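PDB 2IM5: nicotinate phosphoribosyltransferase from Porphyromonas gingivalis, which probably catalyses the ATP-dependent transfer of phosphoribose from phosphoribosyl pyrophosphate to nicotinate, giving nicotinate ribonucleotide for NAD biosynthesis. Local coordinates for residues M227-A232 and D250-D255; D255-N260 and T270-D275; K264-F269 and R288-L293; I281-A286 and G322-S327. All blocks are in the same frame, centred on the assembly; numbering follows the deposited sequence.

Contact 1 (M227-A232 and D250-D255); sequences MANYVA and DTYTTD
Asn229 and Thr251 meet through water 2, which accepts an N-H from Asn229 ND2 at 2.8 Å and lies 2.8 Å from Thr251 OG1. A second water works from the other end of the same carboxamide: water 1 donates to Asn229 OD1 over 2.9 Å and accepts the backbone N-H of Tyr252, with 3.0 Å between water 1 and Tyr252 N. Both ends of the amide are thus used, which limits its freedom to rotate. The 250-253 type I turn follows strand 246-248 and leads into helix 254-260, so it belongs to the loops at the carboxy-terminal ends of the parallel strands, where alpha/beta barrels of this kind carry their active sites. Accordingly Thr251 OG1 also has a weak hydrogen bond to His213, the predicted autophosphorylated histidine, unmodified here. Direct contact is apolar: the methyl of Ala228, at the start of helix 228-240, comes obliquely to the Tyr252 ring, with Ala228 CB 3.5 Å from Tyr252 CE2. The Thr251 methyl CG2 sits 3.8 Å above the centre of that ring on one face, and Tyr225 meets the ring edge-to-face. OD1 of Asn229 lies near the ring plane, at its edge, 4.4 Å from Tyr252 CD2.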
loop_
_atom_site.group_PDB
_atom_site.type_symbol
_atom_site.label_atom_id
_atom_site.label_comp_id
_atom_site.label_asym_id
_atom_site.label_seq_id
_atom_site.Cartn_x
_atom_site.Cartn_y
_atom_site.Cartn_z
ATOM N N MET A 227 3.728 7.182 21.493
ATOM C CA MET A 227 4.947 6.577 20.965
ATOM C C MET A 227 4.813 5.779 19.667
ATOM O O MET A 227 5.806 5.248 19.169
ATOM C CB MET A 227 5.580 5.685 22.033
ATOM C CG MET A 227 6.281 6.456 23.154
ATOM S SD MET A 227 7.650 7.538 22.577
ATOM C CE MET A 227 7.060 9.151 23.173
ATOM N N ALA A 228 3.606 5.708 19.113
ATOM C CA ALA A 228 3.369 4.936 17.884
ATOM C C ALA A 228 4.391 5.165 16.772
ATOM O O ALA A 228 5.095 4.226 16.370
ATOM C CB ALA A 228 1.966 5.205 17.356
ATOM N N ASN A 229 4.472 6.402 16.277
ATOM C CA ASN A 229 5.396 6.730 15.196
ATOM C C ASN A 229 6.837 6.388 15.549
ATOM O O ASN A 229 7.545 5.765 14.759
ATOM C CB ASN A 229 5.300 8.226 14.834
ATOM C CG ASN A 229 4.097 8.548 13.953
ATOM O OD1 ASN A 229 3.342 9.496 14.231
ATOM N ND2 ASN A 229 3.913 7.779 12.891
ATOM N N TYR A 230 7.269 6.786 16.741
ATOM C CA TYR A 230 8.647 6.535 17.167
ATOM C C TYR A 230 9.021 5.051 17.225
ATOM O O TYR A 230 10.017 4.631 16.638
ATOM C CB TYR A 230 8.910 7.169 18.536
ATOM C CG TYR A 230 10.349 7.035 18.972
ATOM C CD1 TYR A 230 11.322 7.941 18.537
ATOM C CD2 TYR A 230 10.751 5.969 19.777
ATOM C CE1 TYR A 230 12.661 7.785 18.900
ATOM C CE2 TYR A 230 12.079 5.800 20.141
ATOM C CZ TYR A 230 13.029 6.709 19.702
ATOM O OH TYR A 230 14.340 6.535 20.076
ATOM N N VAL A 231 8.229 4.257 17.942
ATOM C CA VAL A 231 8.516 2.827 18.056
ATOM C C VAL A 231 8.373 2.101 16.712
ATOM O O VAL A 231 9.100 1.141 16.435
ATOM C CB VAL A 231 7.604 2.162 19.093
ATOM C CG1 VAL A 231 8.013 0.705 19.290
ATOM C CG2 VAL A 231 7.708 2.906 20.413
ATOM N N ALA A 232 7.436 2.550 15.881
ATOM C CA ALA A 232 7.259 1.936 14.570
ATOM C C ALA A 232 8.545 2.120 13.744
ATOM O O ALA A 232 9.011 1.187 13.093
ATOM C CB ALA A 232 6.070 2.564 13.844
ATOM N N ASP A 250 1.269 10.694 7.935
ATOM C CA ASP A 250 -0.112 11.071 8.253
ATOM C C ASP A 250 -0.991 10.119 9.068
ATOM O O ASP A 250 -2.154 10.444 9.324
ATOM C CB ASP A 250 -0.843 11.419 6.949
ATOM C CG ASP A 250 -1.105 10.195 6.081
ATOM O OD1 ASP A 250 -0.329 9.223 6.170
ATOM O OD2 ASP A 250 -2.083 10.201 5.300
ATOM N N THR A 251 -0.454 8.971 9.481
ATOM C CA THR A 251 -1.242 8.007 10.243
ATOM C C THR A 251 -2.037 8.676 11.354
ATOM O O THR A 251 -3.238 8.470 11.474
ATOM C CB THR A 251 -0.361 6.917 10.865
ATOM O OG1 THR A 251 0.533 6.410 9.869
ATOM C CG2 THR A 251 -1.233 5.767 11.395
ATOM N N TYR A 252 -1.366 9.479 12.167
ATOM C CA TYR A 252 -2.058 10.174 13.244
ATOM C C TYR A 252 -1.899 11.662 13.032
ATOM O O TYR A 252 -1.744 12.413 13.991
ATOM C CB TYR A 252 -1.486 9.768 14.610
ATOM C CG TYR A 252 -1.623 8.291 14.877
ATOM C CD1 TYR A 252 -2.880 7.689 14.938
ATOM C CD2 TYR A 252 -0.498 7.484 15.002
ATOM C CE1 TYR A 252 -3.012 6.321 15.108
ATOM C CE2 TYR A 252 -0.615 6.111 15.176
ATOM C CZ TYR A 252 -1.877 5.535 15.225
ATOM O OH TYR A 252 -2.007 4.177 15.376
ATOM N N THR A 253 -1.933 12.072 11.764
ATOM C CA THR A 253 -1.782 13.473 11.405
ATOM C C THR A 253 -0.304 13.817 11.263
ATOM O O THR A 253 0.514 13.453 12.109
ATOM C CB THR A 253 -2.436 14.375 12.477
ATOM O OG1 THR A 253 -3.784 14.685 12.085
ATOM C CG2 THR A 253 -1.634 15.604 12.711
ATOM N N THR A 254 0.034 14.513 10.183
ATOM C CA THR A 254 1.410 14.908 9.932
ATOM C C THR A 254 1.938 15.916 10.956
ATOM O O THR A 254 3.136 15.928 11.245
ATOM C CB THR A 254 1.571 15.478 8.499
ATOM O OG1 THR A 254 1.419 14.414 7.552
ATOM C CG2 THR A 254 2.952 16.095 8.310
ATOM N N ASP A 255 1.063 16.749 11.515
ATOM C CA ASP A 255 1.511 17.712 12.522
ATOM C C ASP A 255 2.039 16.976 13.754
ATOM O O ASP A 255 3.038 17.387 14.349
ATOM C CB ASP A 255 0.377 18.664 12.936
ATOM C CG ASP A 255 0.032 19.677 11.842
ATOM O OD1 ASP A 255 0.861 19.878 10.925
ATOM O OD2 ASP A 255 -1.059 20.283 11.907
HETATM O O HOH W 1 1.425 10.613 12.307
HETATM O O HOH W 2 2.603 8.258 10.444
#

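Contact 2 (D255-N260 and T270-D275)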
loop_
_atom_site.group_PDB
_atom_site.type_symbol
_atom_site.label_atom_id
_atom_site.label_comp_id
_atom_site.label_asym_id
_atom_site.label_seq_id
_atom_site.Cartn_x
_atom_site.Cartn_y
_atom_site.Cartn_z
ATOM N N ASP A 255 1.063 16.749 11.515
ATOM C CA ASP A 255 1.511 17.712 12.522
ATOM C C ASP A 255 2.039 16.976 13.754
ATOM O O ASP A 255 3.038 17.387 14.349
ATOM C CB ASP A 255 0.377 18.664 12.936
ATOM C CG ASP A 255 0.032 19.677 11.842
ATOM O OD1 ASP A 255 0.861 19.878 10.925
ATOM O OD2 ASP A 255 -1.059 20.283 11.907
ATOM N N VAL A 256 1.365 15.889 14.131
ATOM C CA VAL A 256 1.787 15.106 15.282
ATOM C C VAL A 256 3.119 14.426 14.945
ATOM O O VAL A 256 4.042 14.408 15.753
ATOM C CB VAL A 256 0.739 14.036 15.640
ATOM C CG1 VAL A 256 1.330 13.039 16.629
ATOM C CG2 VAL A 256 -0.498 14.704 16.237
ATOM N N PHE A 257 3.221 13.880 13.737
ATOM C CA PHE A 257 4.453 13.221 13.315
ATOM C C PHE A 257 5.641 14.179 13.386
ATOM O O PHE A 257 6.650 13.893 14.031
ATOM C CB PHE A 257 4.334 12.713 11.879
ATOM C CG PHE A 257 5.571 12.016 11.381
ATOM C CD1 PHE A 257 5.708 10.642 11.507
ATOM C CD2 PHE A 257 6.623 12.746 10.826
ATOM C CE1 PHE A 257 6.874 9.998 11.091
ATOM C CE2 PHE A 257 7.792 12.119 10.409
ATOM C CZ PHE A 257 7.917 10.740 10.542
ATOM N N MET A 258 5.515 15.317 12.710
ATOM C CA MET A 258 6.580 16.317 12.669
ATOM C C MET A 258 6.992 16.798 14.054
ATOM O O MET A 258 8.184 16.901 14.349
ATOM C CB MET A 258 6.160 17.511 11.803
ATOM C CG MET A 258 6.113 17.207 10.308
ATOM S SD MET A 258 7.674 16.545 9.625
ATOM C CE MET A 258 7.084 15.850 8.146
ATOM N N ARG A 259 6.010 17.083 14.899
ATOM C CA ARG A 259 6.288 17.548 16.248
ATOM C C ARG A 259 7.149 16.551 17.021
ATOM O O ARG A 259 7.980 16.950 17.839
ATOM C CB ARG A 259 4.976 17.787 17.010
ATOM C CG ARG A 259 5.158 18.411 18.386
ATOM C CD ARG A 259 3.826 18.533 19.123
ATOM N NE ARG A 259 2.812 19.208 18.314
ATOM C CZ ARG A 259 1.695 18.632 17.878
ATOM N NH1 ARG A 259 1.438 17.366 18.179
ATOM N NH2 ARG A 259 0.842 19.319 17.129
ATOM N N ASN A 260 6.967 15.258 16.758
ATOM C CA ASN A 260 7.724 14.226 17.472
ATOM C C ASN A 260 8.847 13.561 16.655
ATOM O O ASN A 260 9.457 12.582 17.098
ATOM C CB ASN A 260 6.765 13.147 17.990
ATOM C CG ASN A 260 5.647 13.723 18.854
ATOM O OD1 ASN A 260 4.515 13.911 18.392
ATOM N ND2 ASN A 260 5.966 14.024 20.113
ATOM N N THR A 270 15.750 8.498 4.496
ATOM C CA THR A 270 16.072 9.320 3.330
ATOM C C THR A 270 14.864 10.034 2.769
ATOM O O THR A 270 15.007 11.003 2.032
ATOM C CB THR A 270 16.663 8.478 2.184
ATOM O OG1 THR A 270 15.718 7.471 1.803
ATOM C CG2 THR A 270 17.964 7.818 2.612
ATOM N N SER A 271 13.674 9.567 3.117
ATOM C CA SER A 271 12.484 10.194 2.576
ATOM C C SER A 271 11.201 10.038 3.378
ATOM O O SER A 271 11.086 9.181 4.260
ATOM C CB SER A 271 12.257 9.671 1.156
ATOM O OG SER A 271 12.269 8.254 1.158
ATOM N N LEU A 272 10.238 10.890 3.044
ATOM C CA LEU A 272 8.931 10.888 3.675
ATOM C C LEU A 272 7.932 10.586 2.575
ATOM O O LEU A 272 8.211 10.794 1.395
ATOM C CB LEU A 272 8.611 12.266 4.258
ATOM C CG LEU A 272 9.657 12.902 5.171
ATOM C CD1 LEU A 272 9.238 14.337 5.496
ATOM C CD2 LEU A 272 9.817 12.074 6.445
ATOM N N ARG A 273 6.770 10.086 2.955
ATOM C CA ARG A 273 5.760 9.812 1.964
ATOM C C ARG A 273 4.517 10.651 2.236
ATOM O O ARG A 273 3.995 10.653 3.347
ATOM C CB ARG A 273 5.395 8.330 1.957
ATOM C CG ARG A 273 4.302 8.021 0.975
ATOM C CD ARG A 273 4.101 6.536 0.817
ATOM N NE ARG A 273 2.863 6.271 0.102
ATOM C CZ ARG A 273 2.376 5.056 -0.116
ATOM N NH1 ARG A 273 3.033 3.991 0.326
ATOM N NH2 ARG A 273 1.222 4.911 -0.757
ATOM N N HIS A 274 4.065 11.373 1.217
ATOM C CA HIS A 274 2.868 12.206 1.307
ATOM C C HIS A 274 1.733 11.370 0.745
ATOM O O HIS A 274 1.795 10.943 -0.403
ATOM C CB HIS A 274 3.026 13.468 0.462
ATOM C CG HIS A 274 1.729 14.165 0.180
ATOM N ND1 HIS A 274 1.063 14.913 1.127
ATOM C CD2 HIS A 274 0.948 14.175 -0.926
ATOM C CE1 HIS A 274 -0.075 15.352 0.619
ATOM N NE2 HIS A 274 -0.170 14.917 -0.627
ATOM N N ASP A 275 0.687 11.148 1.533
ATOM C CA ASP A 275 -0.412 10.319 1.058
ATOM C C ASP A 275 -1.812 10.885 1.293
ATOM O O ASP A 275 -2.808 10.217 1.024
ATOM C CB ASP A 275 -0.302 8.926 1.680
ATOM C CG ASP A 275 -1.126 7.894 0.939
ATOM O OD1 ASP A 275 -0.958 7.776 -0.298
ATOM O OD2 ASP A 275 -1.935 7.200 1.592
#
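Helix 254-260 runs over strand 271-274 with a gap between backbones that side chains from both elements bridge, Met258 CA and Leu272 CA, the nearest alpha carbons of the two segments, being 10.8 Å apart. Leu272 supplies the strand's whole share of the contact, one methyl for each helix partner. Met258 and Leu272 meet tip to tip, Met258 CE touching Leu272 CD1 at 3.7 Å. The thioether chain gets there by a bend at its second torsion (chi2 -55°), which turns the terminal methyl to the strand although the CB does not head that way. Phe257, one residue earlier, comes more loosely to the other branch: Phe257 CE2 is 4.5 Å from Leu272 CD2, and the methyl stands obliquely to the ring. The layer is part of a beta-alpha-beta crossover, in which the chain leaves parallel strand 246-248, passes through helices 254-260 and 263-268 and returns as strand 271-274 beside it. Leu272 also touches Val247, Phe261, Ala286 and Tyr290, so several elements close round it. Arg273, the next residue along the strand, points to the opposite side of the sheet and bonds Thr210 and Ser305. On the helix side the touching atoms are a methionine methyl and an aromatic ring carbon; between these two segments the fit rests on shape and exclusion of water, without a directional bond.

Contact 3 (K264-F269 and R288-L293); sequences KHAMLF and RRYEEL
Ala266 marks the closest backbone approach of 264-269 to 288-293, its CA lying 7.2 Å from Tyr290 CA, a spacing that a small side chain permits. Its methyl faces Tyr290 in the last turn of helix 279-292 and Leu293 just past its end: Ala266 CB touches Leu293 CD1 at 3.5 Å and, more loosely, Tyr290 CE1 at 4.1 Å. Leu293 works as a fork. While CD1 meets the alanine, Leu293 CD2 rests 3.5 Å above the guanidinium plane of Arg289, offset toward its rim. That guanidinium is held in turn by Glu292, with Arg289 NH1 and Glu292 OE1 2.9 Å apart in a salt bridge tilted 17° from the guanidinium plane, and by a bond from Arg289 NH2 to Phe261 O. The backbone oxygen of Ala266 begins a polar bridge: water 3 donates to Ala266 O over 2.7 Å. Further on, Phe269 has left the helix, and its carbonyl takes the water's other donation, water 3 lying 2.7 Å from Phe269 O. The phenol completes the junction, Tyr290 OH standing 2.6 Å from water 3, which lies in the plane of the ring at its edge. Lys300 NZ bonds both carbonyl oxygens as well, so each has at least two partners. The pair lies on the helical layer outside the parallel sheet: His265 and Phe269 pack on helix 228-240, whereas Tyr290 reaches Lys300 and Val295 in the loop before strand 301-304.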
loop_
_atom_site.group_PDB
_atom_site.type_symbol
_atom_site.label_atom_id
_atom_site.label_comp_id
_atom_site.label_asym_id
_atom_site.label_seq_id
_atom_site.Cartn_x
_atom_site.Cartn_y
_atom_site.Cartn_z
ATOM N N LYS A 264 17.561 11.938 15.058
ATOM C CA LYS A 264 18.134 10.661 14.644
ATOM C C LYS A 264 17.386 10.048 13.459
ATOM O O LYS A 264 17.994 9.641 12.462
ATOM C CB LYS A 264 18.119 9.687 15.818
ATOM C CG LYS A 264 18.695 8.330 15.500
ATOM C CD LYS A 264 18.736 7.439 16.747
ATOM C CE LYS A 264 17.350 7.182 17.309
ATOM N NZ LYS A 264 17.419 6.378 18.568
ATOM N N HIS A 265 16.064 9.980 13.572
ATOM C CA HIS A 265 15.248 9.424 12.504
ATOM C C HIS A 265 15.233 10.329 11.272
ATOM O O HIS A 265 15.267 9.847 10.141
ATOM C CB HIS A 265 13.830 9.178 13.018
ATOM C CG HIS A 265 13.744 8.044 13.990
ATOM N ND1 HIS A 265 12.686 7.880 14.856
ATOM C CD2 HIS A 265 14.595 7.018 14.237
ATOM C CE1 HIS A 265 12.890 6.805 15.598
ATOM N NE2 HIS A 265 14.043 6.265 15.241
ATOM N N ALA A 266 15.184 11.636 11.496
ATOM C CA ALA A 266 15.187 12.576 10.386
ATOM C C ALA A 266 16.479 12.409 9.576
ATOM O O ALA A 266 16.468 12.486 8.352
ATOM C CB ALA A 266 15.072 14.006 10.902
ATOM N N MET A 267 17.586 12.170 10.270
ATOM C CA MET A 267 18.879 11.999 9.609
ATOM C C MET A 267 19.020 10.645 8.925
ATOM O O MET A 267 19.576 10.548 7.829
ATOM C CB MET A 267 20.018 12.162 10.615
ATOM C CG MET A 267 20.190 13.581 11.159
ATOM S SD MET A 267 21.507 13.622 12.372
ATOM C CE MET A 267 20.725 12.915 13.684
ATOM N N LEU A 268 18.507 9.601 9.569
ATOM C CA LEU A 268 18.597 8.249 9.029
ATOM C C LEU A 268 17.670 7.948 7.844
ATOM O O LEU A 268 18.111 7.383 6.841
ATOM C CB LEU A 268 18.349 7.236 10.149
ATOM C CG LEU A 268 18.356 5.749 9.799
ATOM C CD1 LEU A 268 19.640 5.377 9.078
ATOM C CD2 LEU A 268 18.225 4.947 11.084
ATOM N N PHE A 269 16.388 8.291 7.957
ATOM C CA PHE A 269 15.456 8.047 6.857
ATOM C C PHE A 269 15.783 9.006 5.721
ATOM O O PHE A 269 16.072 10.181 5.951
ATOM C CB PHE A 269 14.019 8.238 7.334
ATOM C CG PHE A 269 13.521 7.107 8.183
ATOM C CD1 PHE A 269 12.896 6.012 7.602
ATOM C CD2 PHE A 269 13.732 7.105 9.558
ATOM C CE1 PHE A 269 12.486 4.918 8.383
ATOM C CE2 PHE A 269 13.333 6.025 10.345
ATOM C CZ PHE A 269 12.708 4.926 9.760
ATOM N N ARG A 288 10.212 22.825 6.769
ATOM C CA ARG A 288 10.368 23.578 8.009
ATOM C C ARG A 288 10.902 22.713 9.154
ATOM O O ARG A 288 11.803 23.126 9.892
ATOM C CB ARG A 288 9.038 24.227 8.430
ATOM C CG ARG A 288 9.121 24.910 9.792
ATOM C CD ARG A 288 7.969 25.876 10.082
ATOM N NE ARG A 288 6.675 25.215 10.240
ATOM C CZ ARG A 288 5.817 24.997 9.247
ATOM N NH1 ARG A 288 6.110 25.392 8.013
ATOM N NH2 ARG A 288 4.663 24.382 9.486
ATOM N N ARG A 289 10.357 21.512 9.307
ATOM C CA ARG A 289 10.801 20.634 10.380
ATOM C C ARG A 289 12.249 20.191 10.177
ATOM O O ARG A 289 13.016 20.108 11.130
ATOM C CB ARG A 289 9.888 19.410 10.488
ATOM C CG ARG A 289 10.248 18.472 11.634
ATOM C CD ARG A 289 10.384 19.215 12.965
ATOM N NE ARG A 289 10.649 18.286 14.063
ATOM C CZ ARG A 289 11.140 18.635 15.249
ATOM N NH1 ARG A 289 11.427 19.904 15.505
ATOM N NH2 ARG A 289 11.347 17.711 16.175
ATOM N N TYR A 290 12.627 19.896 8.940
ATOM C CA TYR A 290 14.002 19.488 8.675
ATOM C C TYR A 290 14.970 20.592 9.086
ATOM O O TYR A 290 16.017 20.329 9.671
ATOM C CB TYR A 290 14.204 19.163 7.196
ATOM C CG TYR A 290 13.815 17.751 6.803
ATOM C CD1 TYR A 290 14.256 16.653 7.543
ATOM C CD2 TYR A 290 13.049 17.510 5.661
ATOM C CE1 TYR A 290 13.949 15.344 7.152
ATOM C CE2 TYR A 290 12.737 16.214 5.264
ATOM C CZ TYR A 290 13.188 15.132 6.012
ATOM O OH TYR A 290 12.875 13.843 5.614
ATOM N N GLU A 291 14.620 21.833 8.783
ATOM C CA GLU A 291 15.479 22.941 9.146
ATOM C C GLU A 291 15.534 23.145 10.651
ATOM O O GLU A 291 16.580 23.507 11.185
ATOM C CB GLU A 291 15.026 24.206 8.431
ATOM C CG GLU A 291 15.156 24.063 6.929
ATOM C CD GLU A 291 14.683 25.285 6.183
ATOM O OE1 GLU A 291 13.660 25.868 6.599
ATOM O OE2 GLU A 291 15.326 25.651 5.172
ATOM N N GLU A 292 14.422 22.901 11.339
ATOM C CA GLU A 292 14.400 23.039 12.790
ATOM C C GLU A 292 15.386 22.038 13.372
ATOM O O GLU A 292 16.088 22.320 14.345
ATOM C CB GLU A 292 13.007 22.731 13.350
ATOM C CG GLU A 292 12.034 23.885 13.324
ATOM C CD GLU A 292 10.624 23.446 13.684
ATOM O OE1 GLU A 292 10.488 22.449 14.438
ATOM O OE2 GLU A 292 9.660 24.103 13.222
ATOM N N LEU A 293 15.421 20.851 12.775
ATOM C CA LEU A 293 16.310 19.791 13.225
ATOM C C LEU A 293 17.715 19.935 12.652
ATOM O O LEU A 293 18.580 19.098 12.905
ATOM C CB LEU A 293 15.741 18.431 12.821
ATOM C CG LEU A 293 14.430 18.007 13.488
ATOM C CD1 LEU A 293 13.911 16.736 12.831
ATOM C CD2 LEU A 293 14.665 17.796 14.983
HETATM O O HOH W 3 14.306 12.065 6.838
#

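Contact 4 (I281-A286 and G322-S327)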
loop_
_atom_site.group_PDB
_atom_site.type_symbol
_atom_site.label_atom_id
_atom_site.label_comp_id
_atom_site.label_asym_id
_atom_site.label_seq_id
_atom_site.Cartn_x
_atom_site.Cartn_y
_atom_site.Cartn_z
ATOM N N ILE A 281 1.130 22.123 1.180
ATOM C CA ILE A 281 1.155 22.313 2.623
ATOM C C ILE A 281 2.109 21.290 3.248
ATOM O O ILE A 281 2.862 21.611 4.169
ATOM C CB ILE A 281 -0.261 22.154 3.221
ATOM C CG1 ILE A 281 -1.113 23.363 2.822
ATOM C CG2 ILE A 281 -0.193 22.022 4.738
ATOM C CD1 ILE A 281 -2.562 23.251 3.221
ATOM N N PHE A 282 2.085 20.065 2.733
ATOM C CA PHE A 282 2.957 19.013 3.241
ATOM C C PHE A 282 4.421 19.402 3.016
ATOM O O PHE A 282 5.263 19.232 3.901
ATOM C CB PHE A 282 2.674 17.691 2.526
ATOM C CG PHE A 282 3.512 16.549 3.021
ATOM C CD1 PHE A 282 3.095 15.781 4.108
ATOM C CD2 PHE A 282 4.732 16.253 2.413
ATOM C CE1 PHE A 282 3.882 14.729 4.586
ATOM C CE2 PHE A 282 5.524 15.212 2.880
ATOM C CZ PHE A 282 5.100 14.444 3.969
ATOM N N ILE A 283 4.724 19.923 1.829
ATOM C CA ILE A 283 6.091 20.323 1.509
ATOM C C ILE A 283 6.619 21.362 2.499
ATOM O O ILE A 283 7.765 21.268 2.957
ATOM C CB ILE A 283 6.177 20.875 0.070
ATOM C CG1 ILE A 283 5.845 19.755 -0.921
ATOM C CG2 ILE A 283 7.563 21.440 -0.192
ATOM C CD1 ILE A 283 5.663 20.212 -2.349
ATOM N N GLU A 284 5.788 22.343 2.842
ATOM C CA GLU A 284 6.186 23.384 3.795
ATOM C C GLU A 284 6.510 22.793 5.162
ATOM O O GLU A 284 7.544 23.107 5.749
ATOM C CB GLU A 284 5.076 24.426 3.983
ATOM C CG GLU A 284 4.731 25.229 2.748
ATOM C CD GLU A 284 5.957 25.808 2.069
ATOM O OE1 GLU A 284 6.803 26.421 2.764
ATOM O OE2 GLU A 284 6.066 25.648 0.834
ATOM N N LYS A 285 5.614 21.951 5.676
ATOM C CA LYS A 285 5.817 21.325 6.983
ATOM C C LYS A 285 7.113 20.527 7.020
ATOM O O LYS A 285 7.898 20.647 7.959
ATOM C CB LYS A 285 4.648 20.396 7.323
ATOM C CG LYS A 285 3.314 21.096 7.534
ATOM C CD LYS A 285 2.198 20.082 7.770
ATOM C CE LYS A 285 0.864 20.757 8.078
ATOM N NZ LYS A 285 -0.255 19.751 8.107
ATOM N N ALA A 286 7.334 19.719 5.989
ATOM C CA ALA A 286 8.530 18.887 5.898
ATOM C C ALA A 286 9.801 19.733 5.891
ATOM O O ALA A 286 10.708 19.525 6.705
ATOM C CB ALA A 286 8.471 18.034 4.637
ATOM N N GLY A 322 14.108 23.039 -6.239
ATOM C CA GLY A 322 14.991 23.826 -5.399
ATOM C C GLY A 322 14.778 23.740 -3.899
ATOM O O GLY A 322 15.434 24.459 -3.150
ATOM N N ARG A 323 13.884 22.868 -3.439
ATOM C CA ARG A 323 13.634 22.763 -2.005
ATOM C C ARG A 323 13.865 21.361 -1.446
ATOM O O ARG A 323 14.484 21.185 -0.395
ATOM C CB ARG A 323 12.203 23.187 -1.701
ATOM C CG ARG A 323 11.759 24.427 -2.446
ATOM C CD ARG A 323 10.390 24.853 -1.974
ATOM N NE ARG A 323 10.441 25.305 -0.590
ATOM C CZ ARG A 323 9.375 25.430 0.191
ATOM N NH1 ARG A 323 8.174 25.130 -0.288
ATOM N NH2 ARG A 323 9.516 25.860 1.444
ATOM N N ILE A 324 13.367 20.359 -2.156
ATOM C CA ILE A 324 13.496 18.981 -1.712
ATOM C C ILE A 324 13.241 18.104 -2.930
ATOM O O ILE A 324 12.519 18.507 -3.839
ATOM C CB ILE A 324 12.454 18.700 -0.591
ATOM C CG1 ILE A 324 12.666 17.310 0.020
ATOM C CG2 ILE A 324 11.043 18.841 -1.154
ATOM C CD1 ILE A 324 11.904 17.119 1.321
ATOM N N LYS A 325 13.837 16.918 -2.962
ATOM C CA LYS A 325 13.657 16.022 -4.098
ATOM C C LYS A 325 12.277 15.366 -4.096
ATOM O O LYS A 325 11.626 15.256 -3.055
ATOM C CB LYS A 325 14.769 14.971 -4.110
ATOM C CG LYS A 325 16.149 15.583 -4.317
ATOM C CD LYS A 325 17.268 14.578 -4.138
ATOM C CE LYS A 325 18.619 15.259 -4.279
ATOM N NZ LYS A 325 19.748 14.346 -3.941
ATOM N N ALA A 326 11.823 14.938 -5.270
ATOM C CA ALA A 326 10.505 14.325 -5.367
ATOM C C ALA A 326 10.417 13.116 -6.289
ATOM O O ALA A 326 11.111 13.029 -7.296
ATOM C CB ALA A 326 9.490 15.370 -5.806
ATOM N N SER A 327 9.569 12.170 -5.907
ATOM C CA SER A 327 9.319 10.970 -6.698
ATOM C C SER A 327 7.822 10.755 -6.549
ATOM O O SER A 327 7.178 11.407 -5.728
ATOM C CB SER A 327 10.104 9.765 -6.166
ATOM O OG SER A 327 9.645 9.387 -4.886
#
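Glu284 and Arg323 cross at about a right angle and join carboxylate to guanidinium in a two-pronged salt bridge, their planes only 24° apart. In the alpha/beta (TIM-type) barrel domain they tie outer helix 279-292 to the loop that leads into strand 325-330. Arg323 offers the edge of its guanidinium, with Glu284 CD in its plane. One prong has ordinary length: Arg323 NH2 donates nearly straight to Glu284 OE1 at 3.1 Å, on the syn side but 32° out of the carboxylate plane. The other prong, Arg323 NH1 to Glu284 OE2, is modelled too short for its exact length to be trusted. Glu284's CB leads away from the loop, and a bend at its second torsion (chi2 -49°) brings the carboxylate back. Beneath the ion pair the contact is apolar. Ile283 slants across the arginine, and its CG2 lies 4.4 Å from Ile324 CG2 in a loose methyl contact. Ile283 also rests on Leu319 and Cys320 of helix 310-320, and Ile324 on Ile302 of strand 301-304, so the isoleucines face the interior while the charges sit at the margin. The same Ile283 methyl, CG2, lies 3.7 Å from Arg323 NH1, oblique to the guanidinium.

All four contacts lie in the alpha/beta barrel domain, in or against its outer helices, and their chemistry shifts with position. Contacts 1, 2 and 3 are buried; contact 4 is partly buried and has the one direct salt bridge between segments. Contacts 1 and 3 pair parts of neighbouring helices and loops through an alanine methyl plus ordered water, whereas contact 2 sets helix on strand by carbon alone. Helix 254-260 joins contacts 1 and 2, which share Asp255, and helix 279-292 joins contacts 3 and 4. Further ties run across: Asp255 of contacts 1 and 2 forms a salt bridge with Lys285 of contact 4, and Leu272 of contact 2 packs on Ala286 of contact 4.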